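Local coordinates for protein type II toxin-antitoxin system RelE/ParE family toxin (PDB 1WMI) that probably acts as the toxin of a RelE/ParE-type toxin-antitoxin pair, held in a complex with a second protein that is likely its antitoxin, at residues M1-K6 / V70-K75; R65-V70 / K81-G86. All coordinates share one frame; numbering follows the deposited sequence.

Contact 1 of 2, residues M1-K6 / V70-K75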
# COMPACT_ATOMS: atom_id res chain seq x y z
N MET A 1 15.09 -9.75 18.78
CA MET A 1 13.98 -10.21 19.65
C MET A 1 13.08 -9.04 20.04
O MET A 1 12.02 -9.26 20.61
CB MET A 1 14.52 -10.84 20.94
CG MET A 1 15.17 -9.83 21.90
SD MET A 1 15.31 -10.43 23.60
CE MET A 1 16.98 -11.10 23.62
N THR A 2 13.53 -7.82 19.74
CA THR A 2 12.80 -6.60 20.07
C THR A 2 11.32 -6.81 20.42
O THR A 2 10.88 -6.46 21.51
CB THR A 2 12.86 -5.56 18.92
OG1 THR A 2 14.20 -5.45 18.43
CG2 THR A 2 12.41 -4.19 19.42
N TYR A 3 10.56 -7.38 19.49
CA TYR A 3 9.13 -7.62 19.69
C TYR A 3 8.79 -9.10 19.73
O TYR A 3 9.37 -9.90 19.01
CB TYR A 3 8.32 -6.97 18.57
CG TYR A 3 8.41 -5.46 18.50
CD1 TYR A 3 7.50 -4.65 19.19
CD2 TYR A 3 9.42 -4.84 17.78
CE1 TYR A 3 7.60 -3.26 19.16
CE2 TYR A 3 9.53 -3.46 17.74
CZ TYR A 3 8.62 -2.68 18.44
OH TYR A 3 8.75 -1.31 18.39
N ARG A 4 7.83 -9.47 20.57
CA ARG A 4 7.40 -10.85 20.67
C ARG A 4 6.25 -11.00 19.68
O ARG A 4 5.28 -10.23 19.72
CB ARG A 4 6.95 -11.15 22.09
CG ARG A 4 6.99 -12.62 22.47
CD ARG A 4 7.14 -12.78 23.99
NE ARG A 4 7.33 -14.16 24.41
CZ ARG A 4 6.36 -15.06 24.51
NH1 ARG A 4 6.64 -16.30 24.91
NH2 ARG A 4 5.11 -14.73 24.22
N VAL A 5 6.36 -11.97 18.77
CA VAL A 5 5.33 -12.20 17.77
C VAL A 5 4.47 -13.42 18.09
O VAL A 5 4.99 -14.51 18.36
CB VAL A 5 5.95 -12.41 16.36
CG1 VAL A 5 4.85 -12.57 15.33
CG2 VAL A 5 6.83 -11.23 16.01
N LYS A 6 3.16 -13.22 18.06
CA LYS A 6 2.22 -14.30 18.33
C LYS A 6 1.27 -14.49 17.14
O LYS A 6 0.95 -13.55 16.41
CB LYS A 6 1.42 -14.01 19.61
CG LYS A 6 2.26 -14.01 20.88
CD LYS A 6 1.52 -13.39 22.06
CE LYS A 6 0.35 -14.25 22.55
NZ LYS A 6 0.74 -15.30 23.54
N VAL A 70 -0.18 -4.27 16.81
CA VAL A 70 1.08 -3.94 17.47
C VAL A 70 0.74 -3.27 18.79
O VAL A 70 0.08 -2.23 18.82
CB VAL A 70 1.95 -2.97 16.62
CG1 VAL A 70 3.22 -2.60 17.39
CG2 VAL A 70 2.32 -3.62 15.31
N ASN A 71 1.17 -3.89 19.87
CA ASN A 71 0.96 -3.37 21.21
C ASN A 71 2.31 -2.80 21.56
O ASN A 71 3.22 -3.53 21.95
CB ASN A 71 0.60 -4.50 22.16
CG ASN A 71 0.08 -4.01 23.50
OD1 ASN A 71 0.12 -2.81 23.78
ND2 ASN A 71 -0.39 -4.93 24.33
N TRP A 72 2.45 -1.49 21.42
CA TRP A 72 3.71 -0.82 21.69
C TRP A 72 4.15 -0.89 23.14
O TRP A 72 5.34 -1.00 23.41
CB TRP A 72 3.64 0.64 21.24
CG TRP A 72 3.27 0.78 19.80
CD1 TRP A 72 2.02 0.98 19.29
CD2 TRP A 72 4.16 0.71 18.67
NE1 TRP A 72 2.07 1.04 17.92
CE2 TRP A 72 3.37 0.88 17.51
CE3 TRP A 72 5.54 0.53 18.53
CZ2 TRP A 72 3.92 0.87 16.22
CZ3 TRP A 72 6.09 0.51 17.25
CH2 TRP A 72 5.28 0.69 16.11
N LYS A 73 3.19 -0.83 24.06
CA LYS A 73 3.49 -0.87 25.49
C LYS A 73 4.16 -2.18 25.90
O LYS A 73 5.19 -2.18 26.57
CB LYS A 73 2.21 -0.67 26.30
CG LYS A 73 2.43 -0.33 27.77
CD LYS A 73 1.94 -1.43 28.71
CE LYS A 73 2.95 -2.55 28.90
NZ LYS A 73 4.10 -2.18 29.77
N ASP A 74 3.56 -3.29 25.50
CA ASP A 74 4.08 -4.61 25.83
C ASP A 74 5.04 -5.16 24.78
O ASP A 74 5.70 -6.16 25.00
CB ASP A 74 2.93 -5.60 26.00
CG ASP A 74 1.94 -5.19 27.06
OD1 ASP A 74 0.72 -5.22 26.79
OD2 ASP A 74 2.37 -4.85 28.18
N LYS A 75 5.10 -4.49 23.63
CA LYS A 75 5.95 -4.93 22.52
C LYS A 75 5.48 -6.30 22.03
O LYS A 75 6.25 -7.23 21.89
CB LYS A 75 7.42 -4.99 22.96
CG LYS A 75 8.00 -3.63 23.33
CD LYS A 75 9.53 -3.64 23.33
CE LYS A 75 10.11 -4.49 24.45
NZ LYS A 75 11.61 -4.41 24.44
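A single backbone hydrogen bond ties residues 1-6 to residues 70-75, where the chain turns after strand 65-71. R4 N gives its hydrogen to K75 O over 3.0 Å, nearly straight (165°) and almost along the carbonyl axis. The CA atoms come nearest at Y3 and K75, 5.0 Å apart. K75, with positive phi and psi, closes the turn through a weak bond from its N to N71 O.

The Y3 side chain leaves with CG anti to its carbonyl carbon, and its ring crosses the K75 chain at about a right angle. CD1 of Y3 lies 3.8 Å from K75 CB, while at the tip Y3 OH approaches the edge of the W72 indole, 3.4 Å from CZ3. That hydroxyl is hydrogen-bonded to a polar side chain on the chain of another protein, probably the antitoxin. Within 70-75, V70 CG1 sits over the centre of the W72 ring, 3.5 Å above the plane. The K75 chain, bent at chi3, runs past the T2 carbonyl, with CD 3.6 Å from T2 O.

The contact thus sets the Y3 loop and edge strand 4-8 against the connection of the antiparallel hairpin 65-71/76-83, at a surface bound by the partner. P37 touches both Y3 and W72. Strand 76-83 runs parallel to strand 4-8, with R4 and K6 bonded to I77; K6 also pairs antiparallel with a partner strand, extending the sheet across the interface.

Contact 2 of 2, residues R65-V70 / K81-G86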
# COMPACT_ATOMS: atom_id res chain seq x y z
N ARG A 65 -2.78 -11.51 2.05
CA ARG A 65 -2.55 -10.40 2.97
C ARG A 65 -2.68 -10.86 4.42
O ARG A 65 -3.49 -11.74 4.74
CB ARG A 65 -3.56 -9.29 2.71
CG ARG A 65 -3.40 -8.60 1.35
CD ARG A 65 -4.60 -7.72 1.05
NE ARG A 65 -5.80 -8.52 0.82
CZ ARG A 65 -7.04 -8.07 0.95
NH1 ARG A 65 -8.07 -8.88 0.71
NH2 ARG A 65 -7.26 -6.82 1.32
N VAL A 66 -1.89 -10.26 5.31
CA VAL A 66 -1.96 -10.61 6.71
C VAL A 66 -2.28 -9.36 7.52
O VAL A 66 -1.70 -8.30 7.28
CB VAL A 66 -0.63 -11.23 7.24
CG1 VAL A 66 -0.21 -12.40 6.37
CG2 VAL A 66 0.45 -10.18 7.26
N ILE A 67 -3.23 -9.48 8.44
CA ILE A 67 -3.61 -8.37 9.31
C ILE A 67 -3.11 -8.67 10.72
O ILE A 67 -3.30 -9.77 11.24
CB ILE A 67 -5.14 -8.17 9.34
CG1 ILE A 67 -5.64 -7.86 7.93
CG2 ILE A 67 -5.48 -7.00 10.26
CD1 ILE A 67 -7.11 -7.43 7.88
N TYR A 68 -2.46 -7.69 11.34
CA TYR A 68 -1.90 -7.88 12.66
C TYR A 68 -1.98 -6.64 13.52
O TYR A 68 -2.26 -5.55 13.03
CB TYR A 68 -0.43 -8.32 12.54
CG TYR A 68 0.51 -7.29 11.94
CD1 TYR A 68 1.25 -6.44 12.75
CD2 TYR A 68 0.69 -7.20 10.56
CE1 TYR A 68 2.15 -5.53 12.21
CE2 TYR A 68 1.59 -6.30 10.01
CZ TYR A 68 2.32 -5.47 10.84
OH TYR A 68 3.23 -4.58 10.31
N SER A 69 -1.76 -6.82 14.82
CA SER A 69 -1.79 -5.70 15.74
C SER A 69 -0.43 -5.50 16.39
O SER A 69 0.36 -6.43 16.50
CB SER A 69 -2.84 -5.95 16.82
OG SER A 69 -2.59 -7.17 17.49
N VAL A 70 -0.18 -4.27 16.81
CA VAL A 70 1.08 -3.94 17.47
C VAL A 70 0.74 -3.27 18.79
O VAL A 70 0.08 -2.23 18.82
CB VAL A 70 1.95 -2.97 16.62
CG1 VAL A 70 3.22 -2.60 17.39
CG2 VAL A 70 2.32 -3.62 15.31
N LYS A 81 -5.25 -12.33 11.26
CA LYS A 81 -5.84 -13.17 10.22
C LYS A 81 -5.23 -12.99 8.84
O LYS A 81 -4.43 -12.07 8.61
CB LYS A 81 -7.35 -12.94 10.14
CG LYS A 81 -7.73 -11.60 9.55
CD LYS A 81 -9.21 -11.52 9.25
CE LYS A 81 -9.63 -12.52 8.19
NZ LYS A 81 -11.08 -12.36 7.85
N LEU A 82 -5.62 -13.87 7.92
CA LEU A 82 -5.14 -13.84 6.55
C LEU A 82 -6.28 -13.48 5.63
O LEU A 82 -7.45 -13.66 5.98
CB LEU A 82 -4.60 -15.21 6.14
CG LEU A 82 -3.57 -15.86 7.06
CD1 LEU A 82 -3.12 -17.18 6.46
CD2 LEU A 82 -2.38 -14.92 7.24
N LYS A 83 -5.94 -12.96 4.45
CA LYS A 83 -6.93 -12.58 3.45
C LYS A 83 -6.39 -12.84 2.04
O LYS A 83 -5.18 -12.88 1.82
CB LYS A 83 -7.31 -11.10 3.61
CG LYS A 83 -8.08 -10.80 4.89
CD LYS A 83 -8.41 -9.32 4.98
CE LYS A 83 -9.76 -8.96 4.35
NZ LYS A 83 -10.89 -9.27 5.27
N PRO A 84 -7.30 -13.03 1.06
CA PRO A 84 -6.94 -13.29 -0.33
C PRO A 84 -6.09 -12.16 -0.92
O PRO A 84 -5.85 -11.16 -0.26
CB PRO A 84 -8.29 -13.40 -1.03
CG PRO A 84 -9.18 -13.92 0.04
CD PRO A 84 -8.76 -13.10 1.23
N ARG A 85 -5.67 -12.35 -2.17
CA ARG A 85 -4.86 -11.37 -2.89
C ARG A 85 -5.52 -10.01 -2.74
O ARG A 85 -4.85 -8.97 -2.62
CB ARG A 85 -4.85 -11.71 -4.38
CG ARG A 85 -3.54 -11.47 -5.10
CD ARG A 85 -2.61 -12.64 -4.88
NE ARG A 85 -2.44 -13.48 -6.07
CZ ARG A 85 -1.28 -13.66 -6.69
NH1 ARG A 85 -0.19 -13.06 -6.23
NH2 ARG A 85 -1.20 -14.44 -7.75
N GLY A 86 -6.85 -10.06 -2.73
CA GLY A 86 -7.70 -8.89 -2.66
C GLY A 86 -8.38 -9.07 -3.99
O GLY A 86 -7.79 -8.77 -5.04
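Strand segments 65-70 and 81-83 run antiparallel, their axes 4.6 Å apart at closest approach; the pairing spans R65-I67 and K81-K83. R65 with K83 and I67 with K81 are hydrogen-bonded pairs, each joined in both directions; I67 N to K81 O is the straightest of these bonds, at 174°. V66 and L82 form the non-hydrogen-bonded pair between them.

From CB, which lies 4.0 Å from K83 O, the R65 side chain sets out with CG anti to its carbonyl carbon. CG and CD pass alongside P84 O, and CD also comes near R85 O. A bend at chi3 (-69°) then turns the guanidinium so that P84 O lies in its plane: NE donates to this oxygen over 2.9 Å, nearly along the carbonyl axis, and NH1 adds a weak second bond. At the tip, NH1 lies between K83 CB over one face and G86 CA, 3.4 Å away, over the other. Outside the two segments, R65 NH1 and NH2 form salt bridges with acidic side chains on the chain of another protein. K83 NZ, 5.4 Å from R65 NH1, has an acidic partner there too, which probably offsets the like charges.

On the same face of the sheet, I67 CD1 rests on the aliphatic part of K83, 3.7 Å from CD. V66 and L82 occupy the opposite face, pointing the same way side by side, and V66 CG1 meets L82 CD2 tightly at 3.4 Å. L82 there also packs against A14 and L15 of helix 9-15.

This is the open end of an antiparallel beta hairpin, strands 65-71 and 76-83, in a RelE/ParE-like fold: one face packs on a helix, while the other presents basic side chains to the partner protein, consistent with toxin-antitoxin binding.

In the fold
From the N terminus, the chain enters strand 4-8, passes through helices 9-15, 20-33 and 40-43, and builds strands 46-49 and 54-60 before reaching strand 65-71. Contact 1 closes this long excursion by joining the start of the chain to the turn after strand 65-71. Contact 2 closes the much shorter hairpin loop. The two cross along the sequence, because 65-70 precedes the turn used by contact 1 and 81-86 follows it; they share V70. Their centres stand about 18 Å apart on opposite sides of the chain's centre: contact 1 fastens the start of strand 4-8 at the turn of the hairpin, and contact 2 pairs strands 65-71 and 76-83 at its open end.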